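Local structure of Alpha/beta hydrolase fold protein (Ochrobactrum, 4G9E) at residues A[210-215]-A[263-268]; A[144-149]-A[154-159]. The protein hydrolyses N-acyl homoserine lactones, the quorum-sensing signals of many bacteria, as an AHL-lactonase of the alpha/beta-hydrolase fold. All coordinates share one frame; numbering follows the deposited sequence. Where two conformers were deposited one is given.

Contact 1: residues A[210-215]-A[263-268]; sequences PIAVVN and ARFIRD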
ATOM      1  N   PRO A 210      -9.189  -8.240 -11.047  1.00  9.12           N
ATOM      2  CA  PRO A 210      -8.421  -9.208 -10.265  1.00  9.28           C
ATOM      3  C   PRO A 210      -7.844  -8.562  -9.013  1.00  8.54           C
ATOM      4  O   PRO A 210      -7.213  -7.504  -9.092  1.00  8.58           O
ATOM      5  CB  PRO A 210      -7.282  -9.605 -11.215  1.00 10.56           C
ATOM      6  CG  PRO A 210      -7.764  -9.242 -12.578  1.00 12.17           C
ATOM      7  CD  PRO A 210      -8.610  -8.022 -12.382  1.00 10.90           C
ATOM      8  N   ILE A 211      -8.046  -9.218  -7.878  1.00  7.67           N
ATOM      9  CA  ILE A 211      -7.405  -8.808  -6.639  1.00  7.28           C
ATOM     10  C   ILE A 211      -6.519  -9.947  -6.157  1.00  7.15           C
ATOM     11  O   ILE A 211      -6.983 -11.072  -5.974  1.00  8.00           O
ATOM     12  CB  ILE A 211      -8.422  -8.400  -5.543  1.00  7.62           C
ATOM     13  CG1 ILE A 211      -9.216  -7.171  -6.003  1.00  8.18           C
ATOM     14  CG2 ILE A 211      -7.676  -8.112  -4.248  1.00  9.24           C
ATOM     15  CD1 ILE A 211     -10.330  -6.741  -5.051  1.00  8.90           C
ATOM     16  N   ALA A 212      -5.238  -9.641  -5.980  1.00  7.17           N
ATOM     17  CA  ALA A 212      -4.269 -10.598  -5.471  1.00  7.60           C
ATOM     18  C   ALA A 212      -3.979 -10.284  -4.021  1.00  7.38           C
ATOM     19  O   ALA A 212      -3.901  -9.115  -3.627  1.00  7.72           O
ATOM     20  CB  ALA A 212      -2.983 -10.524  -6.278  1.00  8.00           C
ATOM     21  N   VAL A 213      -3.796 -11.334  -3.232  1.00  7.33           N
ATOM     22  CA  VAL A 213      -3.543 -11.192  -1.807  1.00  7.71           C
ATOM     23  C   VAL A 213      -2.286 -11.993  -1.487  1.00  8.04           C
ATOM     24  O   VAL A 213      -2.249 -13.206  -1.706  1.00  8.60           O
ATOM     25  CB  VAL A 213      -4.728 -11.720  -0.976  1.00  8.16           C
ATOM     26  CG1 VAL A 213      -4.439 -11.602   0.514  1.00  9.96           C
ATOM     27  CG2 VAL A 213      -6.010 -10.981  -1.332  1.00  9.40           C
ATOM     28  N   VAL A 214      -1.252 -11.309  -1.003  1.00  7.35           N
ATOM     29  CA  VAL A 214       0.040 -11.939  -0.717  1.00  7.70           C
ATOM     30  C   VAL A 214       0.539 -11.418   0.626  1.00  7.94           C
ATOM     31  O   VAL A 214       0.653 -10.203   0.820  1.00  8.28           O
ATOM     32  CB  VAL A 214       1.082 -11.593  -1.800  1.00  8.94           C
ATOM     33  CG1 VAL A 214       2.439 -12.186  -1.449  1.00 10.48           C
ATOM     34  CG2 VAL A 214       0.621 -12.071  -3.180  1.00  9.20           C
ATOM     35  N   ASN A 215       0.824 -12.327   1.556  1.00  8.42           N
ATOM     36  CA  ASN A 215       1.274 -11.940   2.894  1.00  8.55           C
ATOM     37  C   ASN A 215       2.411 -12.804   3.384  1.00  9.33           C
ATOM     38  O   ASN A 215       2.563 -13.949   2.959  1.00 10.01           O
ATOM     39  CB  ASN A 215       0.139 -12.045   3.909  1.00  8.63           C
ATOM     40  CG  ASN A 215      -0.819 -10.897   3.796  1.00  8.49           C
ATOM     41  OD1 ASN A 215      -0.511  -9.786   4.220  1.00  8.99           O
ATOM     42  ND2 ASN A 215      -1.974 -11.140   3.198  1.00  9.14           N
ATOM     43  N   ALA A 263       5.379 -10.206 -10.295  1.00  7.43           N
ATOM     44  CA  ALA A 263       5.619 -10.297 -11.730  1.00  7.61           C
ATOM     45  C   ALA A 263       4.533 -11.107 -12.432  1.00  7.08           C
ATOM     46  O   ALA A 263       4.071 -10.739 -13.518  1.00  7.71           O
ATOM     47  CB  ALA A 263       6.994 -10.896 -12.009  1.00  7.90           C
ATOM     48  N   ARG A 264       4.146 -12.228 -11.836  1.00  6.88           N
ATOM     49  CA  ARG A 264       3.136 -13.078 -12.447  1.00  7.34           C
ATOM     50  C   ARG A 264       1.795 -12.352 -12.504  1.00  7.10           C
ATOM     51  O   ARG A 264       1.087 -12.416 -13.505  1.00  7.38           O
ATOM     52  CB  ARG A 264       3.019 -14.419 -11.721  1.00  8.17           C
ATOM     53  CG  ARG A 264       2.186 -15.442 -12.471  1.00  9.50           C
ATOM     54  CD  ARG A 264       2.349 -16.828 -11.881  1.00 10.75           C
ATOM     55  NE  ARG A 264       1.797 -17.003 -10.537  1.00 10.29           N
ATOM     56  CZ  ARG A 264       2.521 -17.237  -9.445  1.00 11.17           C
ATOM     57  NH1 ARG A 264       1.914 -17.440  -8.285  1.00 12.30           N
ATOM     58  NH2 ARG A 264       3.845 -17.273  -9.503  1.00 12.98           N
ATOM     59  N   PHE A 265       1.464 -11.642 -11.434  1.00  6.87           N
ATOM     60  CA  PHE A 265       0.229 -10.877 -11.383  1.00  7.06           C
ATOM     61  C   PHE A 265       0.225  -9.773 -12.441  1.00  6.87           C
ATOM     62  O   PHE A 265      -0.765  -9.600 -13.159  1.00  7.34           O
ATOM     63  CB  PHE A 265       0.044 -10.286  -9.986  1.00  7.38           C
ATOM     64  CG  PHE A 265      -1.269  -9.592  -9.797  1.00  7.04           C
ATOM     65  CD1 PHE A 265      -2.459 -10.279  -9.967  1.00  7.57           C
ATOM     66  CD2 PHE A 265      -1.315  -8.254  -9.425  1.00  7.05           C
ATOM     67  CE1 PHE A 265      -3.682  -9.639  -9.780  1.00  7.81           C
ATOM     68  CE2 PHE A 265      -2.536  -7.609  -9.237  1.00  7.45           C
ATOM     69  CZ  PHE A 265      -3.713  -8.307  -9.401  1.00  7.91           C
ATOM     70  N   ILE A 266       1.319  -9.025 -12.562  1.00  6.89           N
ATOM     71  CA  ILE A 266       1.384  -7.978 -13.576  1.00  7.54           C
ATOM     72  C   ILE A 266       1.231  -8.580 -14.974  1.00  7.54           C
ATOM     73  O   ILE A 266       0.448  -8.088 -15.790  1.00  7.76           O
ATOM     74  CB  ILE A 266       2.681  -7.157 -13.497  1.00  7.44           C
ATOM     75  CG1 ILE A 266       2.775  -6.410 -12.164  1.00  7.76           C
ATOM     76  CG2 ILE A 266       2.756  -6.177 -14.659  1.00  8.73           C
ATOM     77  CD1 ILE A 266       4.164  -5.859 -11.885  1.00  9.02           C
ATOM     78  N   ARG A 267       1.961  -9.658 -15.251  1.00  7.71           N
ATOM     79  CA  ARG A 267       1.854 -10.321 -16.547  1.00  7.99           C
ATOM     80  C   ARG A 267       0.405 -10.736 -16.805  1.00  8.13           C
ATOM     81  O   ARG A 267      -0.139 -10.500 -17.887  1.00  8.59           O
ATOM     82  CB  ARG A 267       2.798 -11.534 -16.598  1.00  8.11           C
ATOM     83  CG  ARG A 267       2.960 -12.181 -17.968  1.00  8.66           C
ATOM     84  CD  ARG A 267       1.836 -13.134 -18.358  1.00  9.31           C
ATOM     85  NE  ARG A 267       1.484 -14.103 -17.328  1.00  9.30           N
ATOM     86  CZ  ARG A 267       2.093 -15.271 -17.128  1.00  9.09           C
ATOM     87  NH1 ARG A 267       1.659 -16.061 -16.157  1.00  9.74           N
ATOM     88  NH2 ARG A 267       3.121 -15.661 -17.890  1.00  9.96           N
ATOM     89  N   ASP A 268      -0.222 -11.353 -15.812  1.00  7.60           N
ATOM     90  CA  ASP A 268      -1.586 -11.827 -15.964  1.00  8.31           C
ATOM     91  C   ASP A 268      -2.565 -10.687 -16.232  1.00  8.51           C
ATOM     92  O   ASP A 268      -3.500 -10.844 -17.008  1.00 10.57           O
ATOM     93  CB  ASP A 268      -2.047 -12.604 -14.733  1.00  8.57           C
ATOM     94  CG  ASP A 268      -1.387 -13.963 -14.586  1.00  8.84           C
ATOM     95  OD1 ASP A 268      -0.643 -14.416 -15.491  1.00  9.40           O
ATOM     96  OD2 ASP A 268      -1.657 -14.583 -13.535  1.00 10.47           O
TER
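The phenyl ring of Phe265 lies flat against the methyl of Ala212, which sits over the middle of one ring face. This is a helix-on-sheet contact of the alpha/beta-hydrolase fold: helix 255-270, near the C-terminus, packs on strand 211-216, next to last in the sheet order. The CB of Ala212 stands 3.7 Å from the centroid of the Phe265 ring and 13° off its normal, a CH-pi contact in which the methyl is almost equally far from CD1 and CE1. The ring gets there because CG of Phe265 is anti to its backbone N (chi1 -174°), which carries it out from the helix to the strand. The CA atoms of Ala212 and Phe265 are 7.4 Å apart, a spacing consistent with a methyl-only side chain on the strand. Pro210, two residues earlier, meets the edge region of the same ring. Its CB touches CE1 of Phe265 at 3.9 Å, while its carbonyl oxygen lies in the ring plane, at the edge. Trp236 meets Phe265 edge-to-face and Met122 of strand 120-124 also touches it, so the aromatic side chain is buried among several elements of the core. Farther along the helix, Arg267 forms a side-on salt bridge with Asp268, NE and NH1 both directed to OD1, while OD2 of Asp268 accepts from Trp236 NE1. Between the two segments the shortest approach is from the Pro210 carbonyl O to Phe265 CZ, 3.6 Å.

Contact 2: residues A[144-149]-A[154-159]; sequences MALAGQ and ERDVES. With C4L (N-butanoyl-L-homoserine), chain C.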
ATOM      1  N   MET A 144       0.633  -2.367  16.769  1.00 16.39           N
ATOM      2  CA  MET A 144      -0.649  -2.120  16.124  1.00 16.43           C
ATOM      3  C   MET A 144      -1.301  -0.880  16.728  1.00 17.76           C
ATOM      4  O   MET A 144      -1.935  -0.089  16.026  1.00 18.45           O
ATOM      5  CB  MET A 144      -1.564  -3.336  16.285  1.00 17.47           C
ATOM      6  CG  MET A 144      -2.916  -3.189  15.619  1.00 17.50           C
ATOM      7  SD  MET A 144      -2.800  -3.108  13.824  1.00 18.23           S
ATOM      8  CE  MET A 144      -4.252  -2.136  13.455  1.00 20.16           C
ATOM      9  N   ALA A 145      -1.132  -0.711  18.035  1.00 18.48           N
ATOM     10  CA  ALA A 145      -1.699   0.422  18.751  1.00 18.95           C
ATOM     11  C   ALA A 145      -1.105   1.751  18.284  1.00 18.81           C
ATOM     12  O   ALA A 145      -1.751   2.792  18.371  1.00 22.67           O
ATOM     13  CB  ALA A 145      -1.503   0.247  20.250  1.00 20.45           C
ATOM     14  N   LEU A 146       0.129   1.711  17.795  1.00 15.82           N
ATOM     15  CA  LEU A 146       0.820   2.918  17.343  1.00 14.40           C
ATOM     16  C   LEU A 146       0.303   3.452  16.004  1.00 14.38           C
ATOM     17  O   LEU A 146       0.544   4.609  15.669  1.00 14.39           O
ATOM     18  CB  LEU A 146       2.327   2.667  17.235  1.00 14.72           C
ATOM     19  CG  LEU A 146       3.068   2.452  18.554  1.00 16.33           C
ATOM     20  CD1 LEU A 146       4.528   2.126  18.282  1.00 16.80           C
ATOM     21  CD2 LEU A 146       2.947   3.677  19.447  1.00 17.58           C
ATOM     22  N   ALA A 147      -0.384   2.607  15.238  1.00 14.52           N
ATOM     23  CA  ALA A 147      -0.868   2.993  13.909  1.00 14.34           C
ATOM     24  C   ALA A 147      -1.694   4.283  13.920  1.00 13.20           C
ATOM     25  O   ALA A 147      -1.668   5.054  12.961  1.00 12.82           O
ATOM     26  CB  ALA A 147      -1.665   1.857  13.276  1.00 15.60           C
ATOM     27  N   GLY A 148      -2.423   4.508  15.009  1.00 13.61           N
ATOM     28  CA  GLY A 148      -3.271   5.681  15.139  1.00 13.97           C
ATOM     29  C   GLY A 148      -2.815   6.677  16.183  1.00 14.15           C
ATOM     30  O   GLY A 148      -3.580   7.551  16.583  1.00 15.09           O
ATOM     31  N   GLN A 149      -1.568   6.550  16.623  1.00 13.82           N
ATOM     32  CA  GLN A 149      -1.029   7.423  17.662  1.00 14.79           C
ATOM     33  C   GLN A 149      -0.255   8.586  17.051  1.00 13.90           C
ATOM     34  O   GLN A 149       0.703   8.376  16.314  1.00 14.83           O
ATOM     35  CB  GLN A 149      -0.122   6.628  18.598  1.00 16.86           C
ATOM     36  CG  GLN A 149       0.456   7.436  19.752  1.00 18.25           C
ATOM     37  CD  GLN A 149       1.161   6.553  20.757  1.00 20.35           C
ATOM     38  OE1 GLN A 149       0.562   5.628  21.306  1.00 22.60           O
ATOM     39  NE2 GLN A 149       2.444   6.812  20.984  1.00 20.51           N
ATOM     40  N   GLU A 154      10.925   8.153  20.897  1.00 19.73           N
ATOM     41  CA  GLU A 154      12.043   7.553  20.180  1.00 20.67           C
ATOM     42  C   GLU A 154      11.873   6.041  20.088  1.00 19.66           C
ATOM     43  O   GLU A 154      12.143   5.439  19.049  1.00 20.21           O
ATOM     44  CB  GLU A 154      13.366   7.895  20.869  1.00 20.00           C
ATOM     45  CG  GLU A 154      13.851   9.312  20.613  1.00 20.00           C
ATOM     46  CD  GLU A 154      14.200   9.554  19.157  1.00 20.00           C
ATOM     47  OE1 GLU A 154      14.104   8.602  18.355  1.00 20.00           O
ATOM     48  OE2 GLU A 154      14.570  10.697  18.816  1.00 20.00           O
ATOM     49  N   ARG A 155      11.423   5.431  21.182  1.00 19.70           N
ATOM     50  CA  ARG A 155      11.197   3.992  21.215  1.00 19.64           C
ATOM     51  C   ARG A 155      10.002   3.600  20.349  1.00 19.66           C
ATOM     52  O   ARG A 155       9.988   2.523  19.768  1.00 19.63           O
ATOM     53  CB  ARG A 155      11.030   3.493  22.647  1.00 20.31           C
ATOM     54  N   ASP A 156       9.006   4.479  20.251  1.00 18.78           N
ATOM     55  CA  ASP A 156       7.871   4.247  19.359  1.00 18.55           C
ATOM     56  C   ASP A 156       8.326   4.190  17.899  1.00 18.10           C
ATOM     57  O   ASP A 156       7.927   3.302  17.148  1.00 17.49           O
ATOM     58  CB  ASP A 156       6.815   5.358  19.495  1.00 19.02           C
ATOM     59  CG  ASP A 156       6.083   5.348  20.837  1.00 20.21           C
ATOM     60  OD1 ASP A 156       5.981   4.291  21.488  1.00 21.67           O
ATOM     61  OD2 ASP A 156       5.583   6.423  21.230  1.00 20.54           O
ATOM     62  N   VAL A 157       9.145   5.159  17.497  1.00 17.38           N
ATOM     63  CA  VAL A 157       9.664   5.193  16.133  1.00 17.14           C
ATOM     64  C   VAL A 157      10.394   3.903  15.799  1.00 17.27           C
ATOM     65  O   VAL A 157      10.169   3.298  14.750  1.00 17.04           O
ATOM     66  CB  VAL A 157      10.622   6.377  15.905  1.00 17.55           C
ATOM     67  CG1 VAL A 157      11.308   6.250  14.546  1.00 18.19           C
ATOM     68  CG2 VAL A 157       9.870   7.696  16.011  1.00 18.05           C
ATOM     69  N   GLU A 158      11.277   3.477  16.695  1.00 17.54           N
ATOM     70  CA  GLU A 158      12.042   2.265  16.455  1.00 17.62           C
ATOM     71  C   GLU A 158      11.156   1.022  16.457  1.00 16.06           C
ATOM     72  O   GLU A 158      11.265   0.174  15.567  1.00 15.97           O
ATOM     73  CB  GLU A 158      13.165   2.107  17.478  1.00 18.72           C
ATOM     74  CG  GLU A 158      13.912   0.812  17.267  1.00 20.10           C
ATOM     75  CD  GLU A 158      15.175   0.703  18.082  1.00 22.50           C
ATOM     76  OE1 GLU A 158      15.500   1.643  18.839  1.00 24.22           O
ATOM     77  OE2 GLU A 158      15.844  -0.335  17.956  1.00 22.34           O
ATOM     78  N   SER A 159      10.261   0.916  17.436  1.00 16.07           N
ATOM     79  CA  SER A 159       9.401  -0.256  17.518  0.85 16.14           C
ATOM     80  C   SER A 159       8.502  -0.363  16.294  1.00 15.64           C
ATOM     81  O   SER A 159       8.353  -1.442  15.723  1.00 15.54           O
ATOM     82  CB  SER A 159       8.556  -0.246  18.790  0.85 16.88           C
ATOM     83  OG  SER A 159       8.041  -1.539  19.057  0.85 18.65           O
TER
HETATM   84  O1  C4L C 301       1.801  -0.822   7.943  0.72  9.92           O
HETATM   85  C4  C4L C 301       0.709  -0.206   7.900  0.85  9.36           C
HETATM   86  O2  C4L C 301       0.381   0.549   6.958  0.85  8.67           O
HETATM   87  C3  C4L C 301      -0.263  -0.351   9.048  0.91 10.65           C
HETATM   88  C2  C4L C 301      -0.066  -1.682   9.785  0.84 11.51           C
HETATM   89  C1  C4L C 301      -0.659  -1.659  11.185  0.63 12.25           C
HETATM   90  O3  C4L C 301       0.137  -0.827  12.044  0.69 12.69           O
HETATM   91  N1  C4L C 301      -1.661  -0.284   8.607  0.94 10.48           N
HETATM   92  C5  C4L C 301      -2.429   0.790   8.816  0.91  9.72           C
HETATM   93  O4  C4L C 301      -2.041   1.793   9.402  0.84  9.91           O
HETATM   94  C6  C4L C 301      -3.850   0.720   8.306  1.00 10.69           C
HETATM   95  C7  C4L C 301      -4.803   1.180   9.403  0.65 12.02           C
HETATM   96  C8  C4L C 301      -4.794   0.252  10.612  0.71 12.15           C
HETATM   97  O   HOH W   1       3.748   4.789  23.067  0.80 29.04           O
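Residues 144-147 follow helical backbone angles without the regular bonding of a helix, and the chain then passes through Gly148 to Gln149 before helix 154-165 begins. Both segments belong to the mainly helical region between strands 120-124 and 211-216, the position of the cap in alpha/beta-hydrolases. They are separated by four residues and come closest at Leu146 and Asp156, whose CA atoms are 7.5 Å apart. The turn is tied by short-range bonds, Ala147 N to Met144 O and Gln149 N to Leu146 O. Leu146 meets Asp156 with both methyls: CD2 lies 3.7 Å from OD1 of Asp156, and CD1 rests 3.8 Å from the backbone O of Asp156. The two side chains run at about a right angle, and Phe152 and Tyr160 also touch the leucine. Gln149 comes to the carboxylate from the same general side, but at OD2; its chain is extended with CG anti to the backbone N (chi1 -178°), which brings NE2 to 3.2 Å from Asp156 OD2. Amide and carboxylate planes are 75° apart. One water joins them, accepting from Gln149 NE2 and donating to Asp156 OD1 at 2.8 Å. An alanine in place of Asp156 is likely to leave the water and the Ser153 N-H without their acceptor and to take away the carboxylate packed against CD2 of Leu146. On the pocket side, Ala147 CB lies 3.5 Å from O3 of the bound N-butanoyl-L-homoserine, and Met144 SD 3.7 Å from its C1. Gln149 NE2 also donates to Ile151 O, and Asp156 OD2 accepts from Ser153 N, so this water-linked pair probably fixes the carboxylate and loop locally, while the ligand is met by Met144 and Ala147.

How the contacts relate
The chain's centre lies between contact 1 and contact 2, whose own centres are 30 Å apart and whose nearest atoms are about 12 Å apart, so they do not touch. In sequence, all of 144-159 precedes residue 210. Contact 1 joins sheet and helix within the hydrolase core, whereas 144-149 supplies Met144 and Ala147 to the ligand pocket and 154-159 starts the helix carrying Tyr160. That tyrosine is hydrogen-bonded to the ligand, as are Asn33, Leu103 and His248. His248, which with Ser102 and Glu219 has the geometry of a probable catalytic triad, falls in sequence between the two segments of contact 1.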